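Local structure of extracellular solute-binding protein family 1 (5IXP) at residues A[113-127]-A[229-241]. The protein is an extracellular solute-binding protein that probably captures a still unidentified solute outside the cell and delivers it to an ABC transporter. Sequence-based numbering, arbitrary orientation. Where two conformers were deposited one is given.
Sequences IGPEAICYRRDLFAR and TDAFATMACPGWL
Arg121 and Asp230 meet beyond the end of an antiparallel strand pair, where NH2 of Arg121 makes a salt bridge to OD1 of Asp230 (2.9 Å). The oxygen lies near the guanidinium plane, but the nitrogen approaches it from above the carboxylate, the two planes being 61° apart. NH1 donates to Thr229 O (3.0 Å) and to a water that in turn donates to Phe232 O. On the remaining edge Asp123 is gripped side-on, NE to OD1 and NH2 to OD2, each through a syn lone pair. All five guanidinium N-H groups are thus used. Bends at chi2 (-82°) and chi3 (-60°) curl the side chain so that the guanidinium reaches Thr229 O and Asp230, and Leu124 CD1 lies over the centre of one face, 3.8 Å above the plane. Asp230 OD2 has a long salt bridge to Arg127 NH1 (3.6 Å).

Arg121, at the N-cap position of helix 122-127, also donates its backbone N to Ala233 O (2.8 Å), extending the inter-strand bonds. From there strands 113-121 and 234-238 pair through Cys119 with Met235, a selenomethionine, and Ala117 with Cys237; Gly239 N to Pro115 O continues the ladder. The pair belongs to the mixed sheet of a periplasmic-binding-protein-type fold, in which strand 108-121 also pairs with strand 257-260. On the face carrying Tyr120 and Ile118, Thr234 CG2 touches the Phe125 ring edge at CZ (3.7 Å), while Thr234 OG1 is hydrogen-bonded to Tyr147 OH and Trp163 O. Cys119 and Cys237, disulfide partners in this protein, share the other face against helix 241-249; in this Cys119 conformer their SG atoms stand 3.3 Å apart, longer than a bond, leaving the link's state here doubtful.

The ladder joins chain parts over 100 residues apart, and Arg121, between two aspartates, probably stays charged and offsets their mutual repulsion.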
ATOM      1  N   ILE A 113      -3.948   6.637   1.140  1.00 11.34           N
ATOM      2  CA  ILE A 113      -2.963   5.927   0.325  1.00 10.98           C
ATOM      3  C   ILE A 113      -1.672   5.769   1.122  1.00 13.31           C
ATOM      4  O   ILE A 113      -1.480   6.385   2.172  1.00 13.08           O
ATOM      5  CB  ILE A 113      -2.663   6.643  -1.014  1.00 10.81           C
ATOM      6  CG1 ILE A 113      -2.466   8.154  -0.804  1.00  9.35           C
ATOM      7  CG2 ILE A 113      -3.758   6.346  -2.041  1.00 12.65           C
ATOM      8  CD1 ILE A 113      -1.844   8.866  -2.037  1.00 10.56           C
ATOM      9  N   GLY A 114      -0.766   4.949   0.587  1.00 11.57           N
ATOM     10  CA  GLY A 114       0.548   4.781   1.164  1.00 12.62           C
ATOM     11  C   GLY A 114       1.644   5.076   0.160  1.00 13.76           C
ATOM     12  O   GLY A 114       2.404   4.184  -0.239  1.00 12.78           O
ATOM     13  N   PRO A 115       1.749   6.330  -0.284  1.00 12.84           N
ATOM     14  CA  PRO A 115       2.807   6.665  -1.250  1.00 14.32           C
ATOM     15  C   PRO A 115       4.174   6.438  -0.627  1.00 14.57           C
ATOM     16  O   PRO A 115       4.399   6.739   0.546  1.00 12.72           O
ATOM     17  CB  PRO A 115       2.556   8.144  -1.553  1.00 14.68           C
ATOM     18  CG  PRO A 115       1.964   8.671  -0.280  1.00 13.75           C
ATOM     19  CD  PRO A 115       1.061   7.538   0.215  1.00 10.74           C
ATOM     20  N   GLU A 116       5.088   5.872  -1.413  1.00 14.47           N
ATOM     21  CA  GLU A 116       6.317   5.321  -0.868  1.00 13.93           C
ATOM     22  C   GLU A 116       7.533   6.178  -1.176  1.00 15.53           C
ATOM     23  O   GLU A 116       7.695   6.677  -2.295  1.00 16.59           O
ATOM     24  CB  GLU A 116       6.557   3.916  -1.401  1.00 14.84           C
ATOM     25  CG  GLU A 116       5.509   2.919  -0.906  1.00 16.36           C
ATOM     26  CD  GLU A 116       5.745   1.551  -1.458  1.00 17.87           C
ATOM     27  OE1 GLU A 116       5.446   1.328  -2.646  1.00 21.16           O
ATOM     28  OE2 GLU A 116       6.241   0.702  -0.701  1.00 18.40           O
ATOM     29  N   ALA A 117       8.401   6.303  -0.181  1.00 13.13           N
ATOM     30  CA  ALA A 117       9.720   6.897  -0.333  1.00 15.47           C
ATOM     31  C   ALA A 117      10.756   5.836   0.036  1.00 15.43           C
ATOM     32  O   ALA A 117      10.422   4.670   0.246  1.00 18.27           O
ATOM     33  CB  ALA A 117       9.842   8.154   0.528  1.00 15.03           C
ATOM     34  N   ILE A 118      12.022   6.236   0.111  1.00 13.79           N
ATOM     35  CA  ILE A 118      13.057   5.391   0.696  1.00 12.02           C
ATOM     36  C   ILE A 118      13.473   6.011   2.019  1.00 14.90           C
ATOM     37  O   ILE A 118      13.996   7.132   2.049  1.00 17.18           O
ATOM     38  CB  ILE A 118      14.277   5.214  -0.225  1.00 13.80           C
ATOM     39  CG1 ILE A 118      13.893   4.540  -1.556  1.00 14.78           C
ATOM     40  CG2 ILE A 118      15.336   4.387   0.487  1.00 15.53           C
ATOM     41  CD1 ILE A 118      13.307   3.119  -1.415  1.00 16.35           C
ATOM     42  N   CYS A 119      13.210   5.317   3.116  0.54 12.97           N
ATOM     43  CA  CYS A 119      13.812   5.745   4.364  0.54 12.33           C
ATOM     44  C   CYS A 119      15.163   5.060   4.518  0.54 13.77           C
ATOM     45  O   CYS A 119      15.441   4.024   3.907  0.54 11.22           O
ATOM     46  CB  CYS A 119      12.908   5.449   5.565  0.54 16.18           C
ATOM     47  SG  CYS A 119      12.439   3.723   5.789  0.54 16.53           S
ATOM     48  N   TYR A 120      16.023   5.673   5.316  1.00 12.96           N
ATOM     49  CA  TYR A 120      17.392   5.170   5.417  1.00 14.82           C
ATOM     50  C   TYR A 120      18.044   5.559   6.736  1.00 16.47           C
ATOM     51  O   TYR A 120      17.680   6.550   7.377  1.00 17.83           O
ATOM     52  CB  TYR A 120      18.266   5.652   4.245  1.00 15.08           C
ATOM     53  CG  TYR A 120      18.452   7.157   4.184  1.00 17.30           C
ATOM     54  CD1 TYR A 120      17.480   7.975   3.610  1.00 17.69           C
ATOM     55  CD2 TYR A 120      19.604   7.758   4.690  1.00 16.69           C
ATOM     56  CE1 TYR A 120      17.645   9.352   3.552  1.00 20.86           C
ATOM     57  CE2 TYR A 120      19.782   9.137   4.635  1.00 16.72           C
ATOM     58  CZ  TYR A 120      18.794   9.929   4.066  1.00 18.75           C
ATOM     59  OH  TYR A 120      18.950  11.297   4.006  1.00 17.53           O
ATOM     60  N   ARG A 121      19.037   4.758   7.114  1.00 15.68           N
ATOM     61  CA  ARG A 121      19.804   4.956   8.340  1.00 15.28           C
ATOM     62  C   ARG A 121      20.963   5.898   8.035  1.00 17.76           C
ATOM     63  O   ARG A 121      21.985   5.485   7.475  1.00 18.00           O
ATOM     64  CB  ARG A 121      20.286   3.614   8.875  1.00 16.33           C
ATOM     65  CG  ARG A 121      19.179   2.781   9.541  1.00 17.58           C
ATOM     66  CD  ARG A 121      18.950   3.241  10.990  1.00 18.22           C
ATOM     67  NE  ARG A 121      20.170   3.100  11.783  1.00 20.78           N
ATOM     68  CZ  ARG A 121      20.517   1.996  12.442  1.00 23.90           C
ATOM     69  NH1 ARG A 121      19.730   0.921  12.425  1.00 22.40           N
ATOM     70  NH2 ARG A 121      21.649   1.969  13.129  1.00 24.68           N
ATOM     71  N   ARG A 122      20.827   7.167   8.428  0.66 18.69           N
ATOM     72  CA  ARG A 122      21.874   8.135   8.107  0.66 20.85           C
ATOM     73  C   ARG A 122      23.169   7.864   8.866  0.66 19.74           C
ATOM     74  O   ARG A 122      24.248   8.224   8.379  0.66 20.69           O
ATOM     75  CB  ARG A 122      21.388   9.563   8.365  0.66 23.67           C
ATOM     76  CG  ARG A 122      20.683   9.793   9.684  0.66 23.23           C
ATOM     77  CD  ARG A 122      20.041  11.184   9.705  0.66 23.44           C
ATOM     78  NE  ARG A 122      21.043  12.241   9.598  0.66 21.51           N
ATOM     79  CZ  ARG A 122      21.253  13.000   8.522  0.66 25.51           C
ATOM     80  NH1 ARG A 122      20.514  12.854   7.420  0.66 18.16           N
ATOM     81  NH2 ARG A 122      22.209  13.927   8.560  0.66 30.70           N
ATOM     82  N   ASP A 123      23.097   7.232  10.044  1.00 17.61           N
ATOM     83  CA  ASP A 123      24.324   6.878  10.754  1.00 18.54           C
ATOM     84  C   ASP A 123      25.083   5.779  10.025  1.00 19.47           C
ATOM     85  O   ASP A 123      26.308   5.857   9.871  1.00 20.18           O
ATOM     86  CB  ASP A 123      24.006   6.451  12.190  1.00 21.25           C
ATOM     87  CG  ASP A 123      23.089   5.244  12.257  1.00 21.22           C
ATOM     88  OD1 ASP A 123      22.171   5.150  11.423  1.00 20.90           O
ATOM     89  OD2 ASP A 123      23.286   4.385  13.150  1.00 23.62           O
ATOM     90  N   LEU A 124      24.372   4.755   9.551  1.00 19.03           N
ATOM     91  CA  LEU A 124      25.026   3.697   8.787  1.00 18.06           C
ATOM     92  C   LEU A 124      25.525   4.219   7.445  1.00 20.22           C
ATOM     93  O   LEU A 124      26.618   3.845   7.000  1.00 19.16           O
ATOM     94  CB  LEU A 124      24.074   2.515   8.599  1.00 17.42           C
ATOM     95  CG  LEU A 124      23.567   1.864   9.892  1.00 18.72           C
ATOM     96  CD1 LEU A 124      22.669   0.650   9.590  1.00 16.61           C
ATOM     97  CD2 LEU A 124      24.723   1.488  10.830  1.00 20.25           C
ATOM     98  N   PHE A 125      24.750   5.092   6.792  1.00 16.81           N
ATOM     99  CA  PHE A 125      25.222   5.701   5.551  1.00 18.75           C
ATOM    100  C   PHE A 125      26.519   6.466   5.787  1.00 18.93           C
ATOM    101  O   PHE A 125      27.485   6.331   5.025  1.00 17.75           O
ATOM    102  CB  PHE A 125      24.157   6.633   4.965  1.00 18.08           C
ATOM    103  CG  PHE A 125      23.144   5.945   4.071  1.00 17.45           C
ATOM    104  CD1 PHE A 125      22.682   4.667   4.366  1.00 15.65           C
ATOM    105  CD2 PHE A 125      22.639   6.598   2.947  1.00 15.78           C
ATOM    106  CE1 PHE A 125      21.734   4.042   3.563  1.00 14.99           C
ATOM    107  CE2 PHE A 125      21.692   5.988   2.129  1.00 17.15           C
ATOM    108  CZ  PHE A 125      21.238   4.698   2.434  1.00 15.85           C
ATOM    109  N   ALA A 126      26.553   7.285   6.841  1.00 17.81           N
ATOM    110  CA  ALA A 126      27.751   8.074   7.121  1.00 21.01           C
ATOM    111  C   ALA A 126      28.973   7.175   7.266  1.00 21.91           C
ATOM    112  O   ALA A 126      30.025   7.424   6.660  1.00 20.24           O
ATOM    113  CB  ALA A 126      27.542   8.908   8.384  1.00 24.10           C
ATOM    114  N   ARG A 127      28.836   6.106   8.055  1.00 21.06           N
ATOM    115  CA  ARG A 127      29.955   5.213   8.331  1.00 20.98           C
ATOM    116  C   ARG A 127      30.381   4.444   7.088  1.00 18.96           C
ATOM    117  O   ARG A 127      31.537   4.010   6.988  1.00 19.08           O
ATOM    118  CB  ARG A 127      29.567   4.256   9.464  1.00 23.77           C
ATOM    119  CG  ARG A 127      29.431   4.962  10.814  1.00 25.42           C
ATOM    120  CD  ARG A 127      28.704   4.128  11.862  1.00 31.64           C
ATOM    121  NE  ARG A 127      29.065   2.711  11.818  1.00 40.22           N
ATOM    122  CZ  ARG A 127      28.386   1.741  12.435  1.00 43.17           C
ATOM    123  NH1 ARG A 127      27.301   2.031  13.156  1.00 46.65           N
ATOM    124  NH2 ARG A 127      28.784   0.479  12.327  1.00 40.17           N
ATOM    125  N   THR A 229      18.825  -2.616  16.187  1.00 23.33           N
ATOM    126  CA  THR A 229      20.139  -3.113  15.800  1.00 25.09           C
ATOM    127  C   THR A 229      20.546  -2.433  14.497  1.00 27.84           C
ATOM    128  O   THR A 229      19.786  -1.650  13.913  1.00 27.65           O
ATOM    129  CB  THR A 229      20.142  -4.631  15.580  1.00 25.37           C
ATOM    130  OG1 THR A 229      19.474  -4.921  14.341  1.00 25.67           O
ATOM    131  CG2 THR A 229      19.437  -5.367  16.723  1.00 26.18           C
ATOM    132  N   ASP A 230      21.747  -2.767  14.014  1.00 26.90           N
ATOM    133  CA  ASP A 230      22.217  -2.295  12.718  1.00 26.94           C
ATOM    134  C   ASP A 230      21.881  -3.263  11.585  1.00 23.25           C
ATOM    135  O   ASP A 230      22.593  -3.286  10.575  1.00 24.22           O
ATOM    136  CB  ASP A 230      23.727  -2.043  12.769  1.00 29.22           C
ATOM    137  CG  ASP A 230      24.107  -0.959  13.763  1.00 29.97           C
ATOM    138  OD1 ASP A 230      23.211  -0.194  14.191  1.00 27.64           O
ATOM    139  OD2 ASP A 230      25.307  -0.869  14.111  1.00 29.72           O
ATOM    140  N   ALA A 231      20.802  -4.044  11.716  1.00 22.07           N
ATOM    141  CA  ALA A 231      20.557  -5.154  10.795  1.00 19.22           C
ATOM    142  C   ALA A 231      20.333  -4.691   9.354  1.00 18.96           C
ATOM    143  O   ALA A 231      20.777  -5.364   8.414  1.00 20.47           O
ATOM    144  CB  ALA A 231      19.366  -5.982  11.267  1.00 21.30           C
ATOM    145  N   PHE A 232      19.622  -3.579   9.145  1.00 19.03           N
ATOM    146  CA  PHE A 232      19.387  -3.122   7.774  1.00 19.12           C
ATOM    147  C   PHE A 232      19.371  -1.598   7.710  1.00 20.69           C
ATOM    148  O   PHE A 232      19.009  -0.924   8.679  1.00 19.01           O
ATOM    149  CB  PHE A 232      18.081  -3.693   7.184  1.00 18.63           C
ATOM    150  CG  PHE A 232      16.876  -3.500   8.061  1.00 18.71           C
ATOM    151  CD1 PHE A 232      16.102  -2.356   7.961  1.00 20.74           C
ATOM    152  CD2 PHE A 232      16.508  -4.475   8.982  1.00 20.64           C
ATOM    153  CE1 PHE A 232      14.976  -2.184   8.774  1.00 19.04           C
ATOM    154  CE2 PHE A 232      15.392  -4.305   9.799  1.00 20.10           C
ATOM    155  CZ  PHE A 232      14.626  -3.156   9.692  1.00 20.21           C
ATOM    156  N   ALA A 233      19.744  -1.063   6.538  1.00 18.97           N
ATOM    157  CA  ALA A 233      19.993   0.365   6.380  1.00 16.73           C
ATOM    158  C   ALA A 233      18.931   1.122   5.592  1.00 18.32           C
ATOM    159  O   ALA A 233      18.918   2.358   5.659  1.00 17.77           O
ATOM    160  CB  ALA A 233      21.353   0.603   5.698  1.00 15.83           C
ATOM    161  N   THR A 234      18.069   0.439   4.828  1.00 14.04           N
ATOM    162  CA  THR A 234      17.021   1.108   4.058  1.00 13.59           C
ATOM    163  C   THR A 234      15.729   0.299   4.108  1.00 17.62           C
ATOM    164  O   THR A 234      15.731  -0.903   4.388  1.00 18.22           O
ATOM    165  CB  THR A 234      17.385   1.299   2.577  1.00 15.24           C
ATOM    166  OG1 THR A 234      17.359   0.022   1.917  1.00 15.63           O
ATOM    167  CG2 THR A 234      18.773   1.936   2.402  1.00 15.46           C
HETATM  168  N   MSE A 235      14.622   0.981   3.817  1.00 15.54           N
HETATM  169  CA  MSE A 235      13.331   0.329   3.561  1.00 19.75           C
HETATM  170  C   MSE A 235      12.530   1.092   2.514  1.00 22.40           C
HETATM  171  O   MSE A 235      12.567   2.326   2.487  1.00 22.07           O
HETATM  172  CB  MSE A 235      12.473   0.231   4.832  1.00 21.13           C
HETATM  173  CG  MSE A 235      12.861  -0.836   5.835  1.00 28.01           C
HETATM  174 SE   MSE A 235      11.334  -1.068   7.035  0.86 34.83          SE
HETATM  175  CE  MSE A 235      10.144  -2.029   5.772  1.00 27.64           C
ATOM    176  N   ALA A 236      11.800   0.362   1.665  1.00 18.51           N
ATOM    177  CA  ALA A 236      10.740   0.980   0.884  1.00 16.89           C
ATOM    178  C   ALA A 236       9.623   1.354   1.845  1.00 16.58           C
ATOM    179  O   ALA A 236       9.162   0.522   2.632  1.00 20.37           O
ATOM    180  CB  ALA A 236      10.236   0.033  -0.204  1.00 17.88           C
ATOM    181  N   CYS A 237       9.194   2.608   1.791  1.00 17.90           N
ATOM    182  CA  CYS A 237       8.597   3.259   2.952  1.00 19.54           C
ATOM    183  C   CYS A 237       7.349   4.057   2.593  1.00 13.51           C
ATOM    184  O   CYS A 237       7.446   5.229   2.224  1.00 16.56           O
ATOM    185  CB  CYS A 237       9.645   4.178   3.581  1.00 28.42           C
ATOM    186  SG  CYS A 237       9.349   4.848   5.182  1.00 37.34           S
ATOM    187  N   PRO A 238       6.153   3.464   2.713  1.00 18.22           N
ATOM    188  CA  PRO A 238       4.940   4.290   2.646  1.00 17.20           C
ATOM    189  C   PRO A 238       4.899   5.250   3.822  1.00 17.46           C
ATOM    190  O   PRO A 238       5.454   4.980   4.888  1.00 17.13           O
ATOM    191  CB  PRO A 238       3.797   3.267   2.719  1.00 17.64           C
ATOM    192  CG  PRO A 238       4.395   2.113   3.491  1.00 19.11           C
ATOM    193  CD  PRO A 238       5.841   2.055   3.034  1.00 17.32           C
ATOM    194  N   GLY A 239       4.222   6.382   3.614  1.00 18.01           N
ATOM    195  CA  GLY A 239       4.105   7.373   4.673  1.00 16.48           C
ATOM    196  C   GLY A 239       3.682   6.787   6.008  1.00 18.99           C
ATOM    197  O   GLY A 239       4.231   7.141   7.053  1.00 20.03           O
ATOM    198  N   TRP A 240       2.709   5.866   5.995  1.00 19.00           N
ATOM    199  CA  TRP A 240       2.184   5.337   7.252  1.00 18.08           C
ATOM    200  C   TRP A 240       3.181   4.442   7.983  1.00 19.66           C
ATOM    201  O   TRP A 240       2.969   4.144   9.164  1.00 21.83           O
ATOM    202  CB  TRP A 240       0.873   4.566   7.017  1.00 17.56           C
ATOM    203  CG  TRP A 240       0.956   3.422   6.014  1.00 16.48           C
ATOM    204  CD1 TRP A 240       0.587   3.456   4.696  1.00 17.54           C
ATOM    205  CD2 TRP A 240       1.413   2.088   6.264  1.00 18.31           C
ATOM    206  NE1 TRP A 240       0.791   2.227   4.107  1.00 16.66           N
ATOM    207  CE2 TRP A 240       1.297   1.370   5.048  1.00 20.00           C
ATOM    208  CE3 TRP A 240       1.910   1.429   7.391  1.00 17.82           C
ATOM    209  CZ2 TRP A 240       1.672   0.027   4.932  1.00 19.52           C
ATOM    210  CZ3 TRP A 240       2.281   0.092   7.270  1.00 22.36           C
ATOM    211  CH2 TRP A 240       2.156  -0.591   6.050  1.00 21.86           C
ATOM    212  N   LEU A 241       4.249   4.001   7.322  1.00 17.74           N
ATOM    213  CA  LEU A 241       5.222   3.145   7.991  1.00 19.96           C
ATOM    214  C   LEU A 241       6.176   3.926   8.891  1.00 20.14           C
ATOM    215  O   LEU A 241       6.793   3.326   9.781  1.00 20.96           O
ATOM    216  CB  LEU A 241       6.012   2.341   6.951  1.00 18.14           C
ATOM    217  CG  LEU A 241       6.893   1.198   7.465  1.00 21.97           C
ATOM    218  CD1 LEU A 241       6.039   0.093   8.073  1.00 25.10           C
ATOM    219  CD2 LEU A 241       7.773   0.656   6.349  1.00 24.24           C
TER
HETATM  220  O   HOH W   1      17.540  -0.063  10.953  1.00 22.86           O
HETATM  221  O   HOH W   2      27.160  -2.311  13.210  1.00 34.49           O